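Local coordinates for PbSGBP-B lipoprotein (Prevotella bryantii B14, PDB 6D2Y), which probably binds polysaccharides at the bacterial cell surface as a lipoprotein of a polysaccharide utilization locus and carries a bound magnesium ion, at residues Asn140-Lys144 and Phe214-Asp218; Arg220-Phe226 and Asp452-Pro458; Glu281-Gly285 and His296-Cys300; Asp304-Trp308 and Phe415-Phe421. All coordinates share one frame; numbering follows the deposited sequence.

Contacts 1 and 2, with centres about 12 Å apart, meet through a salt bridge between Glu141 OE1 and Arg455 NH2 (2.6 Å), joining the IPT/TIG domain to the family region assigned to glycan binding. Contact 2 pairs strands 222-224 and 449-458 and supplies Asp225 and Asp452 to the magnesium site, while the Trp142 side chain of contact 1 lies about 6 Å from the ion. Contacts 3 and 4 are nested in the chain loop that contact 2 closes, their centres about 14 and 15 Å from its own. Phe224 CZ packs on Leu299 CD2 at 3.5 Å, and Val456 CG1 on Phe305 CZ at 3.7 Å. Contact 4 lies away from the metal.

Contact 1 (Asn140-Lys144 and Phe214-Asp218); sequences NEWAK and FQYMD
Three hydrogen bonds tie Glu141, Trp142 and Ala143 to Tyr216, Met217 and Asp218, joining two beta turns of the immunoglobulin-like IPT/TIG domain: a type I turn from Asn140 to Ala143 and a type II turn from Gln215 to Asp218. Tyr216 OH gives the shortest of them, to Ala143 O at 2.6 Å, arriving nearly along the C=O axis. Its CG stands opposite the backbone N (chi1 -176°), which carries the phenol back beside the other turn. Trp142 NE1 donates to Asp218 O, 2.9 Å away in the plane of the indole, and Met217 N reaches Glu141 O at 3.0 Å. The first turn is braced from within by an Asx turn, Asn140 OD1 accepting from Trp142 N.

The buried carboxylate of Glu141 is heavily engaged. OE1 forms a salt bridge with Arg455 and OE2 one with Lys314, and a water donates to both Glu141 OE1 and Asp218 OD2. Glu141 OE1 and Asp218 OD2 lie 4.1 Å apart; the bridging water and the surrounding bases, including Arg220 at Asp218 OD1, would probably offset their repulsion.

Outward from this polar layer, selenomethionine Met217 lies against the indole. Its CA sits over the five-membered ring of Trp142, 3.7 Å from the centroid, in a CH-pi contact. The side chain bends at chi2 and chi3, so that SE comes obliquely to the six-membered ring in a Met-aromatic contact. Phe214 CB lies over one face of the Glu141 carboxylate, 3.2 Å from OE2.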
# COMPACT_ATOMS: atom_id res chain seq x y z
N ASN A 140 -8.84 1.30 -6.76
CA ASN A 140 -9.33 2.67 -6.69
C ASN A 140 -10.17 2.76 -5.42
O ASN A 140 -11.31 2.29 -5.39
CB ASN A 140 -10.16 3.03 -7.92
CG ASN A 140 -10.72 4.45 -7.87
OD1 ASN A 140 -10.52 5.18 -6.90
ND2 ASN A 140 -11.42 4.84 -8.92
N GLU A 141 -9.61 3.38 -4.39
CA GLU A 141 -10.37 3.57 -3.16
C GLU A 141 -11.58 4.48 -3.37
O GLU A 141 -12.47 4.51 -2.51
CB GLU A 141 -9.46 4.15 -2.08
CG GLU A 141 -8.28 3.25 -1.79
CD GLU A 141 -7.35 3.80 -0.74
OE1 GLU A 141 -7.67 4.85 -0.15
OE2 GLU A 141 -6.28 3.20 -0.52
N TRP A 142 -11.63 5.22 -4.49
CA TRP A 142 -12.77 6.07 -4.83
C TRP A 142 -13.54 5.54 -6.04
O TRP A 142 -14.04 6.32 -6.86
CB TRP A 142 -12.31 7.50 -5.03
CG TRP A 142 -12.05 8.24 -3.74
CD1 TRP A 142 -11.21 7.86 -2.73
CD2 TRP A 142 -12.65 9.47 -3.31
NE1 TRP A 142 -11.24 8.78 -1.71
CE2 TRP A 142 -12.11 9.78 -2.05
CE3 TRP A 142 -13.57 10.35 -3.89
CZ2 TRP A 142 -12.47 10.93 -1.34
CZ3 TRP A 142 -13.93 11.47 -3.19
CH2 TRP A 142 -13.39 11.76 -1.93
N ALA A 143 -13.68 4.23 -6.14
CA ALA A 143 -14.35 3.63 -7.28
C ALA A 143 -15.85 3.85 -7.19
O ALA A 143 -16.47 3.66 -6.14
CB ALA A 143 -14.05 2.13 -7.35
N LYS A 144 -16.44 4.24 -8.32
CA LYS A 144 -17.88 4.46 -8.39
C LYS A 144 -18.61 3.13 -8.56
O LYS A 144 -18.02 2.09 -8.87
CB LYS A 144 -18.22 5.40 -9.54
CG LYS A 144 -17.21 6.52 -9.75
CD LYS A 144 -17.66 7.48 -10.83
CE LYS A 144 -17.12 8.87 -10.58
NZ LYS A 144 -17.08 9.19 -9.13
N PHE A 214 -7.33 1.07 4.32
CA PHE A 214 -8.03 2.07 3.53
C PHE A 214 -9.52 1.95 3.82
O PHE A 214 -10.00 0.94 4.33
CB PHE A 214 -7.75 1.91 2.04
CG PHE A 214 -7.79 0.48 1.55
CD1 PHE A 214 -8.98 -0.21 1.46
CD2 PHE A 214 -6.62 -0.16 1.19
CE1 PHE A 214 -9.01 -1.52 1.01
CE2 PHE A 214 -6.64 -1.47 0.74
CZ PHE A 214 -7.84 -2.15 0.65
N GLN A 215 -10.24 3.01 3.46
CA GLN A 215 -11.69 3.05 3.57
C GLN A 215 -12.27 3.41 2.21
O GLN A 215 -11.59 3.96 1.34
CB GLN A 215 -12.16 4.05 4.63
CG GLN A 215 -11.69 3.72 6.04
CD GLN A 215 -12.17 4.73 7.07
OE1 GLN A 215 -12.48 5.87 6.74
NE2 GLN A 215 -12.23 4.31 8.33
N TYR A 216 -13.55 3.10 2.03
CA TYR A 216 -14.24 3.46 0.79
C TYR A 216 -14.52 4.95 0.77
O TYR A 216 -15.05 5.50 1.74
CB TYR A 216 -15.55 2.67 0.68
CG TYR A 216 -16.27 2.91 -0.61
CD1 TYR A 216 -15.59 2.91 -1.82
CD2 TYR A 216 -17.64 3.15 -0.64
CE1 TYR A 216 -16.24 3.13 -3.01
CE2 TYR A 216 -18.30 3.38 -1.83
CZ TYR A 216 -17.60 3.36 -3.01
OH TYR A 216 -18.24 3.58 -4.21
N MSE A 217 -14.19 5.62 -0.34
CA MSE A 217 -14.26 7.09 -0.44
C MSE A 217 -13.41 7.73 0.65
O MSE A 217 -13.84 8.70 1.26
CB MSE A 217 -15.70 7.61 -0.30
CG MSE A 217 -16.73 7.12 -1.33
SE MSE A 217 -16.67 7.75 -3.19
CE MSE A 217 -16.28 6.19 -4.28
N ASP A 218 -12.22 7.19 0.89
CA ASP A 218 -11.41 7.61 2.03
C ASP A 218 -11.08 9.09 1.96
O ASP A 218 -10.56 9.58 0.95
CB ASP A 218 -10.13 6.78 2.08
CG ASP A 218 -9.59 6.62 3.49
OD1 ASP A 218 -9.98 7.40 4.38
OD2 ASP A 218 -8.79 5.69 3.70
O HOH W 1 -6.85 5.97 2.12

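Contact 2 (Arg220-Phe226 and Asp452-Pro458); sequences RGMLFDF and DNIRVVP. With MG (magnesium ion), chain B.
A classic beta bulge, Leu223 and Phe224 together facing Ile454, interrupts the antiparallel pairing of strands 222-224 and 449-458 just before the chain enters the magnesium site. Ile454 O takes both amides in its carbonyl plane, Leu223 N at 2.9 Å and Phe224 N at 3.0 Å. Ile454 N returns a bond to Phe224 O, and Val456 N bonds to Gly221 O. Asn453 and Ile454 both face Phe224, a second irregularity of the G1 bulge type.

Beyond the bulges, Asp452 grips the magnesium through both carboxylate oxygens, OD1 at 2.4 Å and OD2 at 2.5 Å. Asp225 binds the ion through its backbone O at 2.4 Å, while its own carboxylate turns away to Thr228. Asp227, Ser255 and Asn257 complete the site with a water that also donates to Asn453 OD1 (2.8 Å), a second-shell group. The edge of the Phe226 ring lies beside Asp452 OD2. Farther along, Val457 CG2 meets one face of the Arg220 guanidinium, which is salt-bridged to Asp218.

The ion joins strand 449-458 at Asp452 to the chain just after strand 222-224; its charge probably offsets that of the Asp452 and Asp227 carboxylates, while carbonyls and a water supply the remaining oxygens.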
# COMPACT_ATOMS: atom_id res chain seq x y z
N ARG A 220 -9.74 10.55 5.10
CA ARG A 220 -8.95 10.80 6.30
C ARG A 220 -7.63 11.47 5.93
O ARG A 220 -6.98 11.11 4.95
CB ARG A 220 -8.69 9.50 7.06
CG ARG A 220 -9.94 8.65 7.29
CD ARG A 220 -9.60 7.29 7.89
NE ARG A 220 -8.93 6.40 6.95
CZ ARG A 220 -8.20 5.35 7.31
NH1 ARG A 220 -8.03 5.07 8.60
NH2 ARG A 220 -7.62 4.59 6.39
N GLY A 221 -7.24 12.46 6.73
CA GLY A 221 -6.03 13.21 6.45
C GLY A 221 -6.09 13.96 5.14
O GLY A 221 -5.06 14.19 4.51
N MSE A 222 -7.29 14.32 4.72
CA MSE A 222 -7.55 15.01 3.46
C MSE A 222 -6.82 16.37 3.34
O MSE A 222 -7.00 17.25 4.18
CB MSE A 222 -9.06 15.17 3.28
CG MSE A 222 -9.39 15.60 1.89
SE MSE A 222 -9.23 14.08 0.69
CE MSE A 222 -7.84 14.86 -0.36
N LEU A 223 -5.99 16.54 2.31
CA LEU A 223 -5.27 17.79 2.08
C LEU A 223 -5.76 18.55 0.86
O LEU A 223 -6.01 19.76 0.94
CB LEU A 223 -3.76 17.53 1.96
CG LEU A 223 -3.11 16.69 3.06
CD1 LEU A 223 -2.02 15.81 2.48
CD2 LEU A 223 -2.56 17.58 4.15
N PHE A 224 -5.88 17.88 -0.29
CA PHE A 224 -6.38 18.51 -1.52
C PHE A 224 -7.36 17.55 -2.18
O PHE A 224 -6.94 16.56 -2.79
CB PHE A 224 -5.25 18.85 -2.48
CG PHE A 224 -4.14 19.67 -1.89
CD1 PHE A 224 -3.07 19.06 -1.25
CD2 PHE A 224 -4.15 21.05 -2.00
CE1 PHE A 224 -2.05 19.82 -0.72
CE2 PHE A 224 -3.13 21.81 -1.48
CZ PHE A 224 -2.07 21.20 -0.83
N ASP A 225 -8.65 17.83 -2.07
CA ASP A 225 -9.64 17.25 -2.97
C ASP A 225 -10.13 18.26 -3.99
O ASP A 225 -10.93 17.90 -4.87
CB ASP A 225 -10.82 16.66 -2.17
CG ASP A 225 -11.74 17.72 -1.61
OD1 ASP A 225 -11.32 18.88 -1.46
OD2 ASP A 225 -12.90 17.37 -1.29
N PHE A 226 -9.68 19.51 -3.88
CA PHE A 226 -9.94 20.59 -4.83
C PHE A 226 -11.42 20.95 -4.92
O PHE A 226 -11.84 21.60 -5.87
CB PHE A 226 -9.38 20.26 -6.21
CG PHE A 226 -7.92 19.91 -6.19
CD1 PHE A 226 -6.96 20.91 -6.07
CD2 PHE A 226 -7.50 18.60 -6.26
CE1 PHE A 226 -5.62 20.60 -6.03
CE2 PHE A 226 -6.15 18.28 -6.22
CZ PHE A 226 -5.21 19.29 -6.11
N ASP A 452 -6.21 13.81 -7.90
CA ASP A 452 -7.21 14.29 -6.97
C ASP A 452 -7.08 13.49 -5.68
O ASP A 452 -6.50 12.41 -5.65
CB ASP A 452 -8.62 14.19 -7.58
CG ASP A 452 -9.70 14.76 -6.67
OD1 ASP A 452 -10.80 14.18 -6.60
OD2 ASP A 452 -9.43 15.79 -6.01
N ASN A 453 -7.60 14.07 -4.59
CA ASN A 453 -7.66 13.40 -3.29
C ASN A 453 -6.27 13.13 -2.71
O ASN A 453 -5.97 12.03 -2.24
CB ASN A 453 -8.49 12.12 -3.36
CG ASN A 453 -9.91 12.38 -3.86
OD1 ASN A 453 -10.52 13.40 -3.54
ND2 ASN A 453 -10.45 11.44 -4.63
N ILE A 454 -5.43 14.16 -2.71
CA ILE A 454 -4.15 14.10 -2.02
C ILE A 454 -4.40 14.10 -0.52
O ILE A 454 -4.96 15.06 0.03
CB ILE A 454 -3.24 15.27 -2.43
CG1 ILE A 454 -3.14 15.36 -3.96
CG2 ILE A 454 -1.87 15.13 -1.80
CD1 ILE A 454 -2.60 16.69 -4.45
N ARG A 455 -3.98 13.03 0.16
CA ARG A 455 -4.26 12.87 1.59
C ARG A 455 -3.10 12.14 2.25
O ARG A 455 -2.26 11.53 1.58
CB ARG A 455 -5.57 12.10 1.82
CG ARG A 455 -5.59 10.71 1.19
CD ARG A 455 -6.97 10.08 1.25
NE ARG A 455 -7.00 8.74 0.67
CZ ARG A 455 -7.27 8.48 -0.61
NH1 ARG A 455 -7.54 9.47 -1.45
NH2 ARG A 455 -7.28 7.23 -1.05
N VAL A 456 -3.05 12.21 3.58
CA VAL A 456 -2.10 11.45 4.38
C VAL A 456 -2.88 10.56 5.33
O VAL A 456 -3.78 11.02 6.04
CB VAL A 456 -1.10 12.36 5.13
CG1 VAL A 456 -1.82 13.33 6.06
CG2 VAL A 456 -0.11 11.51 5.91
N VAL A 457 -2.53 9.27 5.35
CA VAL A 457 -3.36 8.25 5.98
C VAL A 457 -2.48 7.28 6.74
O VAL A 457 -1.32 7.04 6.37
CB VAL A 457 -4.20 7.48 4.93
CG1 VAL A 457 -3.32 6.58 4.08
CG2 VAL A 457 -5.36 6.71 5.54
N PRO A 458 -2.98 6.73 7.85
CA PRO A 458 -2.20 5.73 8.59
C PRO A 458 -1.89 4.52 7.72
O PRO A 458 -2.69 4.10 6.88
CB PRO A 458 -3.12 5.36 9.76
CG PRO A 458 -3.98 6.54 9.95
CD PRO A 458 -4.19 7.14 8.59
MG MG B . -11.90 16.29 -6.38
O HOH W 2 -12.36 15.09 -4.83

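Contact 3 (Glu281-Gly285 and His296-Cys300); sequences EYWAG and HPRLC
Tyr282 and His296 reach in opposite directions across this contact, each spending its polar end on a backbone carbonyl. Tyr282 holds CG opposite its backbone N (chi1 177°), projecting the ring from the end of strand 279-282 until OH donates to Pro297 O at 2.7 Å. The bond lies in the carbonyl plane and uses a lone pair. His296 places CG beside its own N (chi1 -59°), and the imidazole then offers ND1 to Gly285 O at 2.9 Å. This direction requires the proton on ND1. The reciprocal bond is nearly straight, Gly285 N to His296 O at 2.9 Å, and together the two close a ring between the residues. Gly285 adopts backbone angles in which a CB would press on the preceding carbonyl.

Apolar groups fill in around these bonds. Leu299 lays CD2 obliquely against the Tyr282 ring, 3.6 Å from CE2, and Ala284 CB touches CG of Arg298, whose guanidinium continues to a salt bridge with Asp301.

Tyr282 pairs through its backbone with Leu424 of strand 423-428 and meets Phe224 edge-to-face, while Leu299, in the region of the short helix 299-302, packs on Leu424, so edge strand 279-282 and the short helical segment both pack on strand 423-428.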
# COMPACT_ATOMS: atom_id res chain seq x y z
N GLU A 281 2.70 23.48 -7.11
CA GLU A 281 3.31 24.09 -5.94
C GLU A 281 2.24 24.64 -5.02
O GLU A 281 1.47 25.52 -5.42
CB GLU A 281 4.29 25.20 -6.35
CG GLU A 281 5.33 24.77 -7.37
CD GLU A 281 5.74 25.89 -8.32
OE1 GLU A 281 5.20 27.01 -8.18
OE2 GLU A 281 6.60 25.65 -9.19
N TYR A 282 2.18 24.12 -3.79
CA TYR A 282 1.39 24.73 -2.72
C TYR A 282 2.34 25.20 -1.64
O TYR A 282 2.91 24.39 -0.90
CB TYR A 282 0.36 23.76 -2.14
CG TYR A 282 -0.40 24.37 -0.98
CD1 TYR A 282 -1.52 25.16 -1.21
CD2 TYR A 282 0.02 24.19 0.33
CE1 TYR A 282 -2.21 25.74 -0.16
CE2 TYR A 282 -0.66 24.77 1.39
CZ TYR A 282 -1.78 25.55 1.14
OH TYR A 282 -2.46 26.12 2.18
N TRP A 283 2.51 26.51 -1.53
CA TRP A 283 3.36 27.12 -0.51
C TRP A 283 2.46 27.79 0.52
O TRP A 283 1.59 28.59 0.16
CB TRP A 283 4.33 28.12 -1.13
CG TRP A 283 5.15 27.53 -2.26
CD1 TRP A 283 5.41 26.21 -2.49
CD2 TRP A 283 5.81 28.25 -3.31
NE1 TRP A 283 6.18 26.06 -3.61
CE2 TRP A 283 6.44 27.30 -4.13
CE3 TRP A 283 5.92 29.61 -3.63
CZ2 TRP A 283 7.18 27.66 -5.26
CZ3 TRP A 283 6.65 29.96 -4.75
CH2 TRP A 283 7.27 29.00 -5.55
N ALA A 284 2.65 27.44 1.79
CA ALA A 284 1.84 28.01 2.86
C ALA A 284 2.12 29.50 3.00
O ALA A 284 3.25 29.96 2.80
CB ALA A 284 2.12 27.29 4.18
N GLY A 285 1.09 30.25 3.35
CA GLY A 285 1.18 31.69 3.51
C GLY A 285 0.55 32.41 2.33
O GLY A 285 0.23 31.84 1.29
N HIS A 296 -4.11 30.33 3.14
CA HIS A 296 -3.19 29.26 2.77
C HIS A 296 -2.50 28.69 4.00
O HIS A 296 -1.32 28.98 4.24
CB HIS A 296 -2.15 29.76 1.76
CG HIS A 296 -2.73 30.31 0.50
ND1 HIS A 296 -2.01 31.06 -0.39
CD2 HIS A 296 -3.98 30.19 -0.03
CE1 HIS A 296 -2.78 31.40 -1.41
NE2 HIS A 296 -3.98 30.89 -1.21
N PRO A 297 -3.18 27.87 4.79
CA PRO A 297 -2.58 27.36 6.02
C PRO A 297 -1.49 26.34 5.73
O PRO A 297 -1.37 25.80 4.63
CB PRO A 297 -3.76 26.71 6.75
CG PRO A 297 -4.66 26.27 5.64
CD PRO A 297 -4.52 27.30 4.55
N ARG A 298 -0.68 26.08 6.76
CA ARG A 298 0.30 25.01 6.68
C ARG A 298 -0.42 23.67 6.57
O ARG A 298 -1.45 23.44 7.22
CB ARG A 298 1.20 25.03 7.91
CG ARG A 298 2.25 26.14 7.89
CD ARG A 298 2.64 26.61 9.28
NE ARG A 298 3.22 25.55 10.10
CZ ARG A 298 2.73 25.15 11.26
NH1 ARG A 298 1.64 25.71 11.75
NH2 ARG A 298 3.33 24.18 11.93
N LEU A 299 0.12 22.78 5.73
CA LEU A 299 -0.54 21.49 5.52
C LEU A 299 -0.55 20.65 6.79
O LEU A 299 -1.45 19.83 6.98
CB LEU A 299 0.15 20.74 4.38
CG LEU A 299 -0.01 21.40 3.01
CD1 LEU A 299 0.74 20.61 1.95
CD2 LEU A 299 -1.48 21.53 2.65
N CYS A 300 0.44 20.84 7.67
CA CYS A 300 0.46 20.10 8.93
C CYS A 300 -0.64 20.54 9.89
O CYS A 300 -0.91 19.84 10.87
CB CYS A 300 1.83 20.25 9.60
SG CYS A 300 2.35 21.96 9.84

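Contact 4 (Asp304-Trp308 and Phe415-Phe421); sequences DFSDW and FSSINDF
Trp308 and Phe421 are brought together by contrasting first torsions: Trp308 holds CG in the crowded position between its backbone N and carbonyl carbon (chi1 57°), whereas Phe421 turns CG beside its own N (chi1 -57°). The indole thereby extends over the 415-421 loop, and the phenyl ring of Phe421 fits between it and Phe305. No hydrogen bond crosses the two segments; the contact rests on rings, aliphatic groups and the backbone of the 415-417 loop.

Phe421 uses its face and its edge differently. Its ring forms an offset stack with Phe305, centroids 4.5 Å apart and planes only 13° from parallel, and Phe421 CB sits almost centrally above the Phe305 ring at 3.6 Å from its centroid. The edge of Phe421 is turned to the indole face, CZ 3.9 Å from Trp308 CG, in an offset edge-to-face pair. Phe415 turns its edge to the same face, its plane nearly perpendicular, with CB 3.6 Å from Trp308 NE1. Ser417 O lies over that face near its rim, while Ser417 N passes outside the ring, 3.7 Å from Trp308 CH2. Ile418 closes the margin, CG2 lying 4.0 Å from Trp308 CZ3 and also touching Phe305 O.

The loop itself is shaped by an ST turn, Ser417 OG accepting from Asn419 N at 3.0 Å, that leads into a 3-10 turn over 418-420. Leu399 packs on Phe305, Trp308 and Phe421, and Phe334 meets Phe421 edge-to-face. This aromatic cluster, combining an offset stack with edge-to-face pairs, joins the loops preceding strands 311-318 and 423-428 of the beta-sandwich.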
# COMPACT_ATOMS: atom_id res chain seq x y z
N ASP A 304 -3.32 15.75 10.25
CA ASP A 304 -2.42 15.38 11.33
C ASP A 304 -1.26 14.55 10.79
O ASP A 304 -1.46 13.45 10.28
CB ASP A 304 -3.17 14.60 12.41
CG ASP A 304 -2.34 14.39 13.66
OD1 ASP A 304 -2.50 15.17 14.62
OD2 ASP A 304 -1.53 13.44 13.67
N PHE A 305 -0.04 15.08 10.92
CA PHE A 305 1.16 14.40 10.46
C PHE A 305 1.97 13.81 11.61
O PHE A 305 3.10 13.36 11.38
CB PHE A 305 2.04 15.37 9.66
CG PHE A 305 1.57 15.61 8.26
CD1 PHE A 305 0.63 16.59 7.98
CD2 PHE A 305 2.07 14.86 7.21
CE1 PHE A 305 0.19 16.81 6.69
CE2 PHE A 305 1.65 15.08 5.91
CZ PHE A 305 0.70 16.05 5.65
N SER A 306 1.43 13.80 12.82
CA SER A 306 2.14 13.19 13.94
C SER A 306 2.36 11.71 13.68
O SER A 306 1.54 11.04 13.05
CB SER A 306 1.36 13.39 15.24
OG SER A 306 0.09 12.76 15.18
N ASP A 307 3.49 11.20 14.16
CA ASP A 307 3.91 9.81 13.92
C ASP A 307 3.89 9.51 12.42
O ASP A 307 3.27 8.56 11.96
CB ASP A 307 3.02 8.83 14.69
CG ASP A 307 3.06 9.06 16.19
OD1 ASP A 307 4.15 9.41 16.72
OD2 ASP A 307 2.02 8.89 16.85
N TRP A 308 4.61 10.35 11.67
CA TRP A 308 4.58 10.27 10.21
C TRP A 308 5.20 8.98 9.69
O TRP A 308 4.84 8.54 8.59
CB TRP A 308 5.29 11.48 9.61
CG TRP A 308 6.71 11.63 10.07
CD1 TRP A 308 7.81 11.03 9.53
CD2 TRP A 308 7.18 12.43 11.15
NE1 TRP A 308 8.94 11.41 10.22
CE2 TRP A 308 8.58 12.27 11.22
CE3 TRP A 308 6.56 13.28 12.08
CZ2 TRP A 308 9.37 12.92 12.17
CZ3 TRP A 308 7.34 13.92 13.03
CH2 TRP A 308 8.73 13.74 13.06
N PHE A 415 12.82 13.68 8.01
CA PHE A 415 11.85 14.58 8.62
C PHE A 415 12.10 14.65 10.12
O PHE A 415 12.28 13.63 10.78
CB PHE A 415 10.42 14.10 8.34
CG PHE A 415 10.03 14.19 6.90
CD1 PHE A 415 10.34 15.31 6.15
CD2 PHE A 415 9.34 13.15 6.28
CE1 PHE A 415 9.98 15.40 4.82
CE2 PHE A 415 8.97 13.23 4.95
CZ PHE A 415 9.30 14.36 4.22
N SER A 416 12.11 15.87 10.66
CA SER A 416 12.42 16.07 12.06
C SER A 416 11.23 16.53 12.89
O SER A 416 11.27 16.37 14.11
CB SER A 416 13.56 17.09 12.23
OG SER A 416 14.50 16.94 11.18
N SER A 417 10.19 17.06 12.27
CA SER A 417 9.07 17.65 12.97
C SER A 417 7.85 17.63 12.06
O SER A 417 7.97 17.47 10.84
CB SER A 417 9.38 19.09 13.41
OG SER A 417 8.21 19.80 13.75
N ILE A 418 6.67 17.78 12.66
CA ILE A 418 5.47 17.88 11.84
C ILE A 418 5.45 19.18 11.06
O ILE A 418 4.75 19.28 10.05
CB ILE A 418 4.20 17.74 12.70
CG1 ILE A 418 4.10 18.89 13.70
CG2 ILE A 418 4.17 16.39 13.41
CD1 ILE A 418 2.74 19.54 13.75
N ASN A 419 6.23 20.18 11.50
CA ASN A 419 6.32 21.44 10.78
C ASN A 419 6.92 21.28 9.39
O ASN A 419 6.75 22.17 8.55
CB ASN A 419 7.13 22.45 11.59
CG ASN A 419 6.31 23.14 12.66
OD1 ASN A 419 5.52 24.03 12.36
ND2 ASN A 419 6.50 22.73 13.91
N ASP A 420 7.63 20.18 9.14
CA ASP A 420 8.22 19.94 7.83
C ASP A 420 7.18 19.55 6.78
O ASP A 420 7.55 19.37 5.61
CB ASP A 420 9.29 18.85 7.93
CG ASP A 420 10.39 19.21 8.93
OD1 ASP A 420 10.06 19.44 10.11
OD2 ASP A 420 11.57 19.27 8.53
N PHE A 421 5.91 19.41 7.16
CA PHE A 421 4.84 19.13 6.21
C PHE A 421 3.94 20.34 6.05
O PHE A 421 2.71 20.22 6.14
CB PHE A 421 4.02 17.92 6.66
CG PHE A 421 4.83 16.67 6.87
CD1 PHE A 421 5.33 15.96 5.79
CD2 PHE A 421 5.09 16.21 8.15
CE1 PHE A 421 6.07 14.81 5.99
CE2 PHE A 421 5.83 15.06 8.35
CZ PHE A 421 6.32 14.36 7.27